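Local coordinates for protein glutamine synthetase (Helicobacter pylori, PDB 5ZLI) that belongs to the type I-beta glutamine synthetases, enzymes built of twelve identical subunits, each combining a beta-grasp domain with a larger catalytic domain, at residues B[9-14]-B[80-85]; B[26-31]-B[94-99]; B[189-194]-B[219-224]. All coordinates share one frame; numbering follows the deposited sequence.

Contact 1. Residues B[9-14]-B[80-85]; sequences ESKIKE and DLVRYF
Ile12 and Leu81 meet with their side chains crossing obliquely, where helix 9-20 faces the end of strand 74-81. The CB of Leu81 is directed at the helix, and its CD1 methyl does the touching, 3.8 Å from CG1 of Ile12. The same methyl lies 4.0 Å from the carbonyl O of Lys11, resting on the helix backbone. Ile12, whose CB points away, meets it with CG1 and, from the backbone, CA, while its side chain also touches Leu53 and Lys54. Leu81 reaches back to Val97 of strand 94-103. This is a helix packed on the sheet of the beta-grasp region, where the strand ends in an inverse gamma turn centred on Leu81 and the chain turns a corner at Val82 and Arg83. In the partly exposed Lys11, the bend at chi3 (-58°) turns CE, and chi4 (152°) carries NZ to 3.9 Å from CG1 of Val82. That nitrogen is 4.0 Å from OD1 of Asp80, a long salt bridge; the other carboxylate oxygen, OD2, is held by Arg115 and Lys119. Further along the helix, Glu14 OE1 comes within 4.3 Å of Tyr84 OH, while the tyrosine ring meets Phe15 edge-to-face and also touches Phe18.

Contact 2. Residues B[26-31]-B[94-99]; sequences FVDFRF and SVVVFC
Val96 covers one face of the Arg30 guanidinium, its CG2 methyl 3.6 Å above the plane and over the centre. At the edge of that group, in its plane, lies Asp28 OD2. NE and NH2 both donate to this one oxygen, a side-on salt bridge in which NE comes from above the carboxylate plane, 2.8 Å from OD2. Extended from CG to NE, the Arg30 chain passes across Val96, Arg30 CD 3.5 Å from Val96 CG1. Asp87 is a second anionic partner of the guanidinium, which Trp38 and Tyr250 meet in cation-pi contacts. On the opposite side of the sheet, the Phe29 ring has the carbonyl O of Val27 over the rim of one face, while Cys99 SG approaches obliquely, 5.0 Å from the ring centroid. Val27 CG1 and Val97 CG1 pack at 3.5 Å on this side. Backbone bonds run from Val95 N to Phe26 O, Asp28 N to Val95 O, Val97 N to Asp28 O and Arg30 N to Val97 O. Phe31 and Arg30 pack on Met191 and Val193, respectively, of a neighbouring subunit. First strand 26-32 parallel to late strand 94-103, flanked by antiparallel 38-44 and 74-81, is the central pair of a beta-grasp sheet.

Contact 3. Residues B[189-194]-B[219-224]; sequences GYMPVP and VVHHEV
Tyr190 and His221 form an offset edge-to-face aromatic pair: with Tyr190 CG anti to the backbone N (chi1 -171°), the tyrosine edge is directed at the imidazole face, planes at 79° and Tyr190 CE2 3.8 Å from His221 CE1. Separately, Tyr190 CB packs 3.6 Å from CG2 of Val224. Sulfur joins the aromatic contacts through Met191, whose SD lies obliquely 4.8 Å from the His221 ring centroid; its CG lies over the rim of one tyrosine face. Among polar contacts, one hydrogen bond links the segments, Gly189 N to Val224 O at 2.9 Å, the donor standing above the carbonyl plane. Gly189 O lies 3.2 Å from His222 CD2. Glu223 folds back on the chain, OE2 accepting from the N of the following residue, Val224, at 2.9 Å. His222 bonds outside the two segments, ND1 with Asp197 and NE2 with the carbonyl O of Gln226. Across the subunit boundary, Tyr190 OH and Met191 N bond to Asp60 and Asn39 of a neighbouring subunit. Glu223 OE1 lies close to the carboxylates of Glu141 and Glu230, a concentration of negative charge that could favour a cation. This acidic cluster beside a subunit interface is consistent with the metal-binding active site of type I glutamine synthetases.

Contacts 1 and 2 belong to the beta-grasp part of the chain, with centres 11 Å apart, and their segments alternate along the sequence. Strand 94-103 pairs with strands 74-81 and 84-87, through probable backbone hydrogen bonds Phe85 O to Val96 N and Asp80 N to Phe98 O; this shared sheet ties the N-terminal helix and the parallel strand pair into one unit. Contact 3 follows both in the chain and lies in the catalytic domain, its centre 38 Å from that of contact 1 and 34 Å from that of contact 2. In the assembly, contact 2 packs against the 189-194 segment of a neighbouring subunit, joining beta-grasp and catalytic domains of different chains.

Contact 1. Residues B[9-14]-B[80-85]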
loop_
_atom_site.group_PDB
_atom_site.type_symbol
_atom_site.label_atom_id
_atom_site.label_comp_id
_atom_site.label_asym_id
_atom_site.label_seq_id
_atom_site.Cartn_x
_atom_site.Cartn_y
_atom_site.Cartn_z
ATOM N N GLU B 9 -5.731 7.011 -68.570
ATOM C CA GLU B 9 -4.493 7.714 -68.299
ATOM C C GLU B 9 -4.632 9.217 -68.404
ATOM O O GLU B 9 -3.646 9.933 -68.210
ATOM C CB GLU B 9 -3.433 7.201 -69.259
ATOM C CG GLU B 9 -3.488 5.690 -69.416
ATOM C CD GLU B 9 -2.142 5.046 -69.150
ATOM O OE1 GLU B 9 -2.109 3.956 -68.550
ATOM O OE2 GLU B 9 -1.106 5.640 -69.525
ATOM N N SER B 10 -5.813 9.716 -68.757
ATOM C CA SER B 10 -6.114 11.114 -68.487
ATOM C C SER B 10 -6.149 11.342 -66.981
ATOM O O SER B 10 -5.662 12.359 -66.474
ATOM C CB SER B 10 -7.453 11.496 -69.138
ATOM O OG SER B 10 -7.579 11.009 -70.474
ATOM N N LYS B 11 -6.672 10.361 -66.250
ATOM C CA LYS B 11 -6.858 10.448 -64.811
ATOM C C LYS B 11 -5.640 9.981 -64.019
ATOM O O LYS B 11 -5.450 10.413 -62.881
ATOM C CB LYS B 11 -8.105 9.637 -64.421
ATOM C CG LYS B 11 -9.425 10.106 -65.117
ATOM C CD LYS B 11 -10.673 9.573 -64.400
ATOM C CE LYS B 11 -10.655 8.031 -64.327
ATOM N NZ LYS B 11 -11.380 7.383 -63.180
ATOM N N ILE B 12 -4.799 9.132 -64.601
ATOM C CA ILE B 12 -3.578 8.702 -63.931
ATOM C C ILE B 12 -2.561 9.831 -63.923
ATOM O O ILE B 12 -1.868 10.059 -62.922
ATOM C CB ILE B 12 -3.023 7.441 -64.621
ATOM C CG1 ILE B 12 -3.935 6.239 -64.325
ATOM C CG2 ILE B 12 -1.558 7.188 -64.206
ATOM C CD1 ILE B 12 -3.524 4.925 -65.002
ATOM N N LYS B 13 -2.455 10.554 -65.033
ATOM C CA LYS B 13 -1.539 11.687 -65.092
ATOM C C LYS B 13 -1.842 12.692 -63.987
ATOM O O LYS B 13 -0.989 12.989 -63.140
ATOM C CB LYS B 13 -1.612 12.357 -66.470
ATOM C CG LYS B 13 -0.729 13.594 -66.597
ATOM C CD LYS B 13 -0.198 13.798 -68.006
ATOM C CE LYS B 13 0.868 14.897 -68.024
ATOM N NZ LYS B 13 0.273 16.258 -68.039
ATOM N N GLU B 14 -3.067 13.216 -63.976
ATOM C CA GLU B 14 -3.383 14.301 -63.064
ATOM C C GLU B 14 -3.279 13.839 -61.632
ATOM O O GLU B 14 -3.006 14.642 -60.731
ATOM C CB GLU B 14 -4.778 14.827 -63.346
ATOM C CG GLU B 14 -5.863 13.792 -63.184
ATOM C CD GLU B 14 -7.225 14.412 -63.337
ATOM O OE1 GLU B 14 -7.912 14.559 -62.310
ATOM O OE2 GLU B 14 -7.592 14.794 -64.473
ATOM N N ASP B 80 -8.947 2.692 -58.194
ATOM C CA ASP B 80 -9.897 3.599 -58.837
ATOM C C ASP B 80 -9.516 5.024 -58.428
ATOM O O ASP B 80 -9.479 5.350 -57.235
ATOM C CB ASP B 80 -11.347 3.256 -58.476
ATOM C CG ASP B 80 -12.366 3.982 -59.366
ATOM O OD1 ASP B 80 -11.955 4.794 -60.225
ATOM O OD2 ASP B 80 -13.581 3.707 -59.247
ATOM N N LEU B 81 -9.214 5.865 -59.409
ATOM C CA LEU B 81 -8.705 7.186 -59.077
ATOM C C LEU B 81 -9.848 8.189 -58.999
ATOM O O LEU B 81 -9.872 9.211 -59.675
ATOM C CB LEU B 81 -7.638 7.609 -60.072
ATOM C CG LEU B 81 -6.428 6.700 -59.872
ATOM C CD1 LEU B 81 -5.323 6.925 -60.908
ATOM C CD2 LEU B 81 -5.916 6.863 -58.463
ATOM N N VAL B 82 -10.796 7.872 -58.114
ATOM C CA VAL B 82 -11.873 8.784 -57.758
ATOM C C VAL B 82 -11.943 8.840 -56.242
ATOM O O VAL B 82 -11.685 7.848 -55.550
ATOM C CB VAL B 82 -13.244 8.379 -58.344
ATOM C CG1 VAL B 82 -13.224 8.483 -59.867
ATOM C CG2 VAL B 82 -13.633 6.983 -57.874
ATOM N N ARG B 83 -12.296 10.021 -55.735
ATOM C CA ARG B 83 -12.501 10.282 -54.313
ATOM C C ARG B 83 -11.269 9.952 -53.476
ATOM O O ARG B 83 -11.381 9.722 -52.261
ATOM C CB ARG B 83 -13.733 9.542 -53.787
ATOM C CG ARG B 83 -15.002 10.104 -54.399
ATOM C CD ARG B 83 -16.226 9.390 -53.907
ATOM N NE ARG B 83 -16.226 8.017 -54.386
ATOM C CZ ARG B 83 -16.529 7.662 -55.625
ATOM N NH1 ARG B 83 -16.850 8.580 -56.542
ATOM N NH2 ARG B 83 -16.493 6.380 -55.946
ATOM N N TYR B 84 -10.089 9.924 -54.096
ATOM C CA TYR B 84 -8.873 9.811 -53.311
ATOM C C TYR B 84 -8.731 11.042 -52.414
ATOM O O TYR B 84 -9.465 12.026 -52.542
ATOM C CB TYR B 84 -7.639 9.599 -54.205
ATOM C CG TYR B 84 -7.402 10.590 -55.323
ATOM C CD1 TYR B 84 -6.904 11.852 -55.063
ATOM C CD2 TYR B 84 -7.604 10.232 -56.652
ATOM C CE1 TYR B 84 -6.656 12.754 -56.077
ATOM C CE2 TYR B 84 -7.360 11.138 -57.695
ATOM C CZ TYR B 84 -6.881 12.400 -57.389
ATOM O OH TYR B 84 -6.615 13.325 -58.362
ATOM N N PHE B 85 -7.859 10.941 -51.422
ATOM C CA PHE B 85 -7.727 12.049 -50.503
ATOM C C PHE B 85 -6.437 11.909 -49.735
ATOM O O PHE B 85 -5.961 10.797 -49.505
ATOM C CB PHE B 85 -8.905 12.084 -49.548
ATOM C CG PHE B 85 -9.032 10.861 -48.711
ATOM C CD1 PHE B 85 -9.558 9.682 -49.241
ATOM C CD2 PHE B 85 -8.690 10.891 -47.363
ATOM C CE1 PHE B 85 -9.705 8.519 -48.444
ATOM C CE2 PHE B 85 -8.849 9.764 -46.562
ATOM C CZ PHE B 85 -9.350 8.570 -47.112
#

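Contact 2. Residues B[26-31]-B[94-99]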
loop_
_atom_site.group_PDB
_atom_site.type_symbol
_atom_site.label_atom_id
_atom_site.label_comp_id
_atom_site.label_asym_id
_atom_site.label_seq_id
_atom_site.Cartn_x
_atom_site.Cartn_y
_atom_site.Cartn_z
ATOM N N PHE B 26 3.683 8.515 -49.541
ATOM C CA PHE B 26 3.146 7.165 -49.500
ATOM C C PHE B 26 1.769 7.171 -50.136
ATOM O O PHE B 26 0.989 8.110 -49.945
ATOM C CB PHE B 26 3.104 6.633 -48.061
ATOM C CG PHE B 26 4.464 6.441 -47.490
ATOM C CD1 PHE B 26 5.117 7.490 -46.851
ATOM C CD2 PHE B 26 5.142 5.254 -47.678
ATOM C CE1 PHE B 26 6.418 7.337 -46.381
ATOM C CE2 PHE B 26 6.426 5.089 -47.208
ATOM C CZ PHE B 26 7.067 6.132 -46.552
ATOM N N VAL B 27 1.463 6.113 -50.878
ATOM C CA VAL B 27 0.142 5.940 -51.458
ATOM C C VAL B 27 -0.498 4.744 -50.756
ATOM O O VAL B 27 0.037 3.624 -50.787
ATOM C CB VAL B 27 0.208 5.751 -52.985
ATOM C CG1 VAL B 27 -1.179 5.611 -53.588
ATOM C CG2 VAL B 27 0.912 6.913 -53.638
ATOM N N ASP B 28 -1.658 4.980 -50.156
ATOM C CA ASP B 28 -2.325 4.033 -49.270
ATOM C C ASP B 28 -3.490 3.444 -50.068
ATOM O O ASP B 28 -4.582 4.013 -50.132
ATOM C CB ASP B 28 -2.791 4.744 -47.980
ATOM C CG ASP B 28 -2.932 3.793 -46.788
ATOM O OD1 ASP B 28 -2.316 2.698 -46.821
ATOM O OD2 ASP B 28 -3.634 4.155 -45.806
ATOM N N PHE B 29 -3.248 2.302 -50.705
ATOM C CA PHE B 29 -4.287 1.670 -51.504
ATOM C C PHE B 29 -5.234 0.980 -50.552
ATOM O O PHE B 29 -4.824 0.062 -49.838
ATOM C CB PHE B 29 -3.697 0.660 -52.478
ATOM C CG PHE B 29 -2.703 1.245 -53.406
ATOM C CD1 PHE B 29 -3.084 2.229 -54.285
ATOM C CD2 PHE B 29 -1.407 0.795 -53.438
ATOM C CE1 PHE B 29 -2.175 2.803 -55.172
ATOM C CE2 PHE B 29 -0.492 1.349 -54.326
ATOM C CZ PHE B 29 -0.873 2.362 -55.192
ATOM N N ARG B 30 -6.500 1.366 -50.571
ATOM C CA ARG B 30 -7.445 0.798 -49.629
ATOM C C ARG B 30 -8.554 0.034 -50.336
ATOM O O ARG B 30 -8.981 0.394 -51.442
ATOM C CB ARG B 30 -8.000 1.866 -48.742
ATOM C CG ARG B 30 -6.923 2.421 -47.894
ATOM C CD ARG B 30 -7.473 3.082 -46.675
ATOM N NE ARG B 30 -6.373 3.674 -45.945
ATOM C CZ ARG B 30 -6.537 4.532 -44.962
ATOM N NH1 ARG B 30 -7.769 4.884 -44.632
ATOM N NH2 ARG B 30 -5.477 5.041 -44.333
ATOM N N PHE B 31 -8.983 -1.054 -49.699
ATOM C CA PHE B 31 -9.920 -1.984 -50.299
ATOM C C PHE B 31 -10.681 -2.671 -49.183
ATOM O O PHE B 31 -10.192 -2.775 -48.060
ATOM C CB PHE B 31 -9.224 -3.014 -51.205
ATOM C CG PHE B 31 -8.237 -3.907 -50.491
ATOM C CD1 PHE B 31 -6.942 -3.476 -50.239
ATOM C CD2 PHE B 31 -8.598 -5.190 -50.083
ATOM C CE1 PHE B 31 -6.018 -4.313 -49.588
ATOM C CE2 PHE B 31 -7.667 -6.043 -49.419
ATOM C CZ PHE B 31 -6.386 -5.607 -49.178
ATOM N N SER B 94 0.395 11.045 -46.931
ATOM C CA SER B 94 -0.094 9.860 -47.612
ATOM C C SER B 94 -1.386 10.212 -48.310
ATOM O O SER B 94 -2.217 10.929 -47.748
ATOM C CB SER B 94 -0.390 8.705 -46.636
ATOM O OG SER B 94 0.646 8.522 -45.681
ATOM N N VAL B 95 -1.580 9.690 -49.513
ATOM C CA VAL B 95 -2.855 9.853 -50.191
ATOM C C VAL B 95 -3.522 8.493 -50.249
ATOM O O VAL B 95 -2.911 7.503 -50.660
ATOM C CB VAL B 95 -2.714 10.492 -51.583
ATOM C CG1 VAL B 95 -1.738 9.725 -52.448
ATOM C CG2 VAL B 95 -4.083 10.603 -52.230
ATOM N N VAL B 96 -4.741 8.454 -49.877
ATOM C CA VAL B 96 -5.478 7.209 -49.892
ATOM C C VAL B 96 -6.197 7.118 -51.222
ATOM O O VAL B 96 -6.695 8.121 -51.748
ATOM C CB VAL B 96 -6.452 7.126 -48.702
ATOM C CG1 VAL B 96 -7.250 5.841 -48.748
ATOM C CG2 VAL B 96 -5.693 7.221 -47.382
ATOM N N VAL B 97 -6.189 5.927 -51.804
ATOM C CA VAL B 97 -6.836 5.689 -53.082
ATOM C C VAL B 97 -7.575 4.367 -52.993
ATOM O O VAL B 97 -7.077 3.412 -52.390
ATOM C CB VAL B 97 -5.831 5.706 -54.244
ATOM C CG1 VAL B 97 -4.611 4.955 -53.834
ATOM C CG2 VAL B 97 -6.476 5.137 -55.527
ATOM N N PHE B 98 -8.814 4.358 -53.486
ATOM C CA PHE B 98 -9.649 3.169 -53.470
ATOM C C PHE B 98 -9.178 2.131 -54.486
ATOM O O PHE B 98 -8.449 2.432 -55.430
ATOM C CB PHE B 98 -11.113 3.524 -53.737
ATOM C CG PHE B 98 -11.797 4.239 -52.603
ATOM C CD1 PHE B 98 -12.439 3.505 -51.600
ATOM C CD2 PHE B 98 -11.837 5.635 -52.545
ATOM C CE1 PHE B 98 -13.106 4.147 -50.559
ATOM C CE2 PHE B 98 -12.497 6.293 -51.492
ATOM C CZ PHE B 98 -13.129 5.543 -50.506
ATOM N N CYS B 99 -9.576 0.879 -54.243
ATOM C CA CYS B 99 -9.231 -0.229 -55.120
ATOM C C CYS B 99 -10.337 -1.280 -55.136
ATOM O O CYS B 99 -11.130 -1.398 -54.200
ATOM C CB CYS B 99 -7.898 -0.860 -54.704
ATOM S SG CYS B 99 -6.508 0.303 -54.773
#

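Contact 3. Residues B[189-194]-B[219-224]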
loop_
_atom_site.group_PDB
_atom_site.type_symbol
_atom_site.label_atom_id
_atom_site.label_comp_id
_atom_site.label_asym_id
_atom_site.label_seq_id
_atom_site.Cartn_x
_atom_site.Cartn_y
_atom_site.Cartn_z
ATOM N N GLY B 189 -29.652 11.534 -24.432
ATOM C CA GLY B 189 -28.664 12.349 -25.122
ATOM C C GLY B 189 -29.191 13.266 -26.211
ATOM O O GLY B 189 -28.402 13.978 -26.849
ATOM N N TYR B 190 -30.506 13.273 -26.437
ATOM C CA TYR B 190 -31.100 14.029 -27.525
ATOM C C TYR B 190 -32.008 15.163 -27.011
ATOM O O TYR B 190 -33.162 14.919 -26.608
ATOM C CB TYR B 190 -31.863 13.059 -28.410
ATOM C CG TYR B 190 -32.383 13.596 -29.731
ATOM C CD1 TYR B 190 -33.528 14.388 -29.787
ATOM C CD2 TYR B 190 -31.750 13.278 -30.924
ATOM C CE1 TYR B 190 -34.014 14.856 -30.986
ATOM C CE2 TYR B 190 -32.232 13.743 -32.135
ATOM C CZ TYR B 190 -33.363 14.531 -32.153
ATOM O OH TYR B 190 -33.836 14.999 -33.345
ATOM N N MET B 191 -31.505 16.404 -27.011
ATOM C CA MET B 191 -30.121 16.729 -27.327
ATOM C C MET B 191 -29.589 17.731 -26.293
ATOM O O MET B 191 -29.381 18.895 -26.613
ATOM C CB MET B 191 -30.018 17.343 -28.712
ATOM C CG MET B 191 -30.863 16.664 -29.744
ATOM S SD MET B 191 -30.580 17.467 -31.318
ATOM C CE MET B 191 -32.248 17.598 -31.951
ATOM N N PRO B 192 -29.397 17.308 -25.048
ATOM C CA PRO B 192 -28.991 18.272 -24.038
ATOM C C PRO B 192 -27.758 19.002 -24.512
ATOM O O PRO B 192 -26.946 18.461 -25.265
ATOM C CB PRO B 192 -28.720 17.405 -22.807
ATOM C CG PRO B 192 -29.590 16.241 -23.006
ATOM C CD PRO B 192 -29.568 15.969 -24.466
ATOM N N VAL B 193 -27.661 20.253 -24.093
ATOM C CA VAL B 193 -26.527 21.116 -24.418
ATOM C C VAL B 193 -25.401 20.743 -23.470
ATOM O O VAL B 193 -25.639 20.059 -22.466
ATOM C CB VAL B 193 -26.885 22.614 -24.306
ATOM C CG1 VAL B 193 -27.733 23.075 -25.496
ATOM C CG2 VAL B 193 -27.577 22.915 -22.925
ATOM N N PRO B 194 -24.166 21.125 -23.773
ATOM C CA PRO B 194 -23.037 20.990 -22.846
ATOM C C PRO B 194 -23.276 21.810 -21.598
ATOM O O PRO B 194 -24.037 22.753 -21.659
ATOM C CB PRO B 194 -21.855 21.499 -23.659
ATOM C CG PRO B 194 -22.272 21.264 -25.109
ATOM C CD PRO B 194 -23.741 21.483 -25.137
ATOM N N VAL B 219 -25.676 18.013 -40.866
ATOM C CA VAL B 219 -26.102 18.111 -39.477
ATOM C C VAL B 219 -25.142 17.332 -38.589
ATOM O O VAL B 219 -24.543 16.343 -39.010
ATOM C CB VAL B 219 -27.553 17.600 -39.309
ATOM C CG1 VAL B 219 -27.605 16.101 -39.455
ATOM C CG2 VAL B 219 -28.117 18.012 -37.969
ATOM N N VAL B 220 -24.974 17.798 -37.353
ATOM C CA VAL B 220 -24.205 17.046 -36.370
ATOM C C VAL B 220 -24.786 17.290 -34.984
ATOM O O VAL B 220 -24.792 18.428 -34.491
ATOM C CB VAL B 220 -22.713 17.401 -36.461
ATOM C CG1 VAL B 220 -22.498 18.835 -36.170
ATOM C CG2 VAL B 220 -21.912 16.562 -35.510
ATOM N N HIS B 221 -25.227 16.216 -34.318
ATOM C CA HIS B 221 -25.849 16.347 -33.008
ATOM C C HIS B 221 -25.407 15.187 -32.154
ATOM O O HIS B 221 -24.947 14.166 -32.654
ATOM C CB HIS B 221 -27.412 16.374 -33.072
ATOM C CG HIS B 221 -28.055 15.175 -33.734
ATOM N ND1 HIS B 221 -28.396 14.025 -33.045
ATOM C CD2 HIS B 221 -28.384 14.935 -35.030
ATOM C CE1 HIS B 221 -28.926 13.145 -33.880
ATOM N NE2 HIS B 221 -28.919 13.667 -35.092
ATOM N N HIS B 222 -25.511 15.376 -30.852
ATOM C CA HIS B 222 -25.569 14.222 -29.970
ATOM C C HIS B 222 -26.777 13.349 -30.335
ATOM O O HIS B 222 -27.795 13.834 -30.829
ATOM C CB HIS B 222 -25.681 14.698 -28.528
ATOM C CG HIS B 222 -25.076 13.765 -27.530
ATOM N ND1 HIS B 222 -23.828 13.965 -26.983
ATOM C CD2 HIS B 222 -25.537 12.608 -27.001
ATOM C CE1 HIS B 222 -23.555 12.985 -26.140
ATOM N NE2 HIS B 222 -24.576 12.148 -26.135
ATOM N N GLU B 223 -26.681 12.047 -30.080
ATOM C CA GLU B 223 -27.834 11.164 -30.283
ATOM C C GLU B 223 -28.448 10.703 -28.960
ATOM O O GLU B 223 -28.015 11.109 -27.884
ATOM C CB GLU B 223 -27.432 9.971 -31.143
ATOM C CG GLU B 223 -28.055 9.959 -32.536
ATOM C CD GLU B 223 -29.578 9.773 -32.487
ATOM O OE1 GLU B 223 -30.303 10.503 -33.207
ATOM O OE2 GLU B 223 -30.046 8.847 -31.757
ATOM N N VAL B 224 -29.425 9.790 -29.057
ATOM C CA VAL B 224 -30.317 9.473 -27.932
ATOM C C VAL B 224 -29.595 8.679 -26.835
ATOM O O VAL B 224 -29.846 8.880 -25.642
ATOM C CB VAL B 224 -31.572 8.725 -28.422
ATOM C CG1 VAL B 224 -32.325 8.144 -27.244
ATOM C CG2 VAL B 224 -32.450 9.636 -29.238
#